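Local coordinates for IMC sub-compartment protein ISP3 (Toxoplasma gondii, PDB 4CHJ) that adopts a pleckstrin homology fold and belongs to a family of inner membrane complex sub-compartment proteins critical for replication of the parasite, at residues Glu33-Asp36 and Asn37-Asn40. Numbering follows the deposited sequence.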
ATOM      1  N   GLU A  33     -14.925   2.339  10.550  1.00 53.71           N
ATOM      2  CA  GLU A  33     -15.430   0.981  10.437  1.00 59.91           C
ATOM      3  C   GLU A  33     -14.815   0.283   9.244  1.00 61.66           C
ATOM      4  O   GLU A  33     -14.465  -0.889   9.316  1.00 53.12           O
ATOM      5  CB  GLU A  33     -16.949   0.973  10.299  1.00 70.41           C
ATOM      6  CG  GLU A  33     -17.691   1.288  11.584  1.00 80.35           C
ATOM      7  CD  GLU A  33     -17.583   0.184  12.616  1.00 91.10           C
ATOM      8  OE1 GLU A  33     -16.635   0.212  13.422  1.00 98.85           O
ATOM      9  OE2 GLU A  33     -18.455  -0.706  12.625  1.00 80.14           O
ATOM     10  N   ALA A  34     -14.704   1.006   8.139  1.00 56.06           N
ATOM     11  CA  ALA A  34     -14.093   0.451   6.948  1.00 56.41           C
ATOM     12  C   ALA A  34     -12.634   0.123   7.181  1.00 50.79           C
ATOM     13  O   ALA A  34     -12.186  -0.960   6.840  1.00 55.54           O
ATOM     14  CB  ALA A  34     -14.239   1.413   5.789  1.00 60.49           C
ATOM     15  N   PHE A  35     -11.905   1.035   7.811  1.00 51.68           N
ATOM     16  CA  PHE A  35     -10.498   0.773   8.164  1.00 53.61           C
ATOM     17  C   PHE A  35     -10.345  -0.444   9.069  1.00 54.83           C
ATOM     18  O   PHE A  35      -9.426  -1.265   8.878  1.00 54.52           O
ATOM     19  CB  PHE A  35      -9.817   1.999   8.813  1.00 55.21           C
ATOM     20  CG  PHE A  35      -8.353   1.788   9.078  1.00 53.34           C
ATOM     21  CD1 PHE A  35      -7.426   1.943   8.066  1.00 60.40           C
ATOM     22  CD2 PHE A  35      -7.925   1.304  10.292  1.00 53.50           C
ATOM     23  CE1 PHE A  35      -6.090   1.669   8.276  1.00 55.93           C
ATOM     24  CE2 PHE A  35      -6.586   1.046  10.516  1.00 51.44           C
ATOM     25  CZ  PHE A  35      -5.670   1.222   9.504  1.00 54.83           C
ATOM     26  N   ASP A  36     -11.224  -0.547  10.071  1.00 61.21           N
ATOM     27  CA  ASP A  36     -11.142  -1.626  11.065  1.00 56.06           C
ATOM     28  C   ASP A  36     -11.361  -2.986  10.415  1.00 55.46           C
ATOM     29  O   ASP A  36     -10.685  -3.974  10.757  1.00 56.19           O
ATOM     30  CB  ASP A  36     -12.200  -1.424  12.161  1.00 67.83           C
ATOM     31  CG  ASP A  36     -11.846  -0.320  13.125  1.00 63.50           C
ATOM     32  OD1 ASP A  36     -10.682   0.131  13.138  1.00 61.81           O
ATOM     33  OD2 ASP A  36     -12.749   0.092  13.884  1.00 78.26           O
ATOM     34  N   ASN A  37     -12.343  -3.044   9.512  1.00 54.52           N
ATOM     35  CA  ASN A  37     -12.546  -4.231   8.667  1.00 62.67           C
ATOM     36  C   ASN A  37     -11.316  -4.546   7.766  1.00 58.03           C
ATOM     37  O   ASN A  37     -10.755  -5.640   7.815  1.00 58.22           O
ATOM     38  CB  ASN A  37     -13.782  -4.046   7.791  1.00 65.24           C
ATOM     39  CG  ASN A  37     -14.047  -5.256   6.905  1.00 79.75           C
ATOM     40  OD1 ASN A  37     -14.243  -6.369   7.402  1.00 92.64           O
ATOM     41  ND2 ASN A  37     -14.026  -5.050   5.587  1.00 80.22           N
ATOM     42  N   TRP A  38     -10.917  -3.578   6.947  1.00 49.68           N
ATOM     43  CA  TRP A  38      -9.686  -3.687   6.207  1.00 48.46           C
ATOM     44  C   TRP A  38      -8.582  -4.274   7.114  1.00 49.55           C
ATOM     45  O   TRP A  38      -8.012  -5.342   6.820  1.00 47.94           O
ATOM     46  CB  TRP A  38      -9.286  -2.322   5.635  1.00 53.15           C
ATOM     47  CG  TRP A  38      -8.130  -2.416   4.717  1.00 53.74           C
ATOM     48  CD1 TRP A  38      -8.155  -2.763   3.399  1.00 55.49           C
ATOM     49  CD2 TRP A  38      -6.774  -2.263   5.066  1.00 51.71           C
ATOM     50  NE1 TRP A  38      -6.891  -2.817   2.901  1.00 56.36           N
ATOM     51  CE2 TRP A  38      -6.015  -2.520   3.910  1.00 58.93           C
ATOM     52  CE3 TRP A  38      -6.114  -1.911   6.245  1.00 56.57           C
ATOM     53  CZ2 TRP A  38      -4.628  -2.422   3.895  1.00 56.35           C
ATOM     54  CZ3 TRP A  38      -4.744  -1.827   6.233  1.00 57.52           C
ATOM     55  CH2 TRP A  38      -4.010  -2.084   5.063  1.00 60.15           C
ATOM     56  N   MET A  39      -8.347  -3.646   8.255  1.00 49.45           N
ATOM     57  CA  MET A  39      -7.229  -4.032   9.105  1.00 49.93           C
ATOM     58  C   MET A  39      -7.324  -5.478   9.577  1.00 49.68           C
ATOM     59  O   MET A  39      -6.320  -6.175   9.654  1.00 61.85           O
ATOM     60  CB  MET A  39      -7.130  -3.100  10.307  1.00 51.77           C
ATOM     61  CG  MET A  39      -5.863  -3.283  11.120  1.00 59.99           C
ATOM     62  SD  MET A  39      -4.401  -2.680  10.261  1.00 66.96           S
ATOM     63  CE  MET A  39      -3.117  -3.432  11.249  1.00 70.38           C
ATOM     64  N   ASN A  40      -8.529  -5.923   9.901  1.00 59.01           N
ATOM     65  CA  ASN A  40      -8.747  -7.293  10.373  1.00 61.43           C
ATOM     66  C   ASN A  40      -8.472  -8.319   9.314  1.00 53.61           C
ATOM     67  O   ASN A  40      -7.783  -9.302   9.566  1.00 57.46           O
ATOM     68  CB  ASN A  40     -10.185  -7.473  10.865  1.00 69.82           C
ATOM     69  CG  ASN A  40     -10.353  -7.048  12.309  1.00 84.93           C
ATOM     70  OD1 ASN A  40      -9.514  -7.373  13.171  1.00 87.02           O
ATOM     71  ND2 ASN A  40     -11.413  -6.287  12.586  1.00 84.36           N
TER
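Phe35 O accepts the backbone N-H of Met39 at 2.7 Å, the shortest of four successive i to i+4 bonds that make this part of helix 32-44 a regular alpha-helix. The bond from Asn37 N to Glu33 O is nearly straight at its hydrogen (170°), and the ladder continues with Trp38 N to Ala34 O at 2.9 Å and Asn40 N to Asp36 O at 3.0 Å.

On this scaffold, Phe35, Trp38 and Met39 form an apolar cluster, spaced i, i+3 and i+4 along one side of the helix. All three carry CG anti to the backbone N, which sends the phenyl ring and the thioether chain out side by side in the same direction. Phe35 CE1 meets Trp38 CE3 at 4.1 Å. The phenyl ring and the six-membered ring of Trp38 are inclined by 34°, so the rings meet obliquely, through CE1 and CE3. The Met39 chain then bends at its second torsion (chi2 71°), placing the sulfur obliquely beside the phenyl ring in a Met-aromatic contact.

Phe35 and Trp38, with Ala34 on Thr132, join helix 32-44 to helix 131-149 of this pleckstrin homology domain. Phe35 rests on Phe140 of helix 131-149, while Trp38 packs on Asp133 and Cys136 of that helix and also meets the ring of Tyr42. Within this packing Trp38 is buried, as is Met39 beside the phenyl ring. At the far end of the phenyl ring, Phe35 CZ approaches Met39 SD to 4.2 Å.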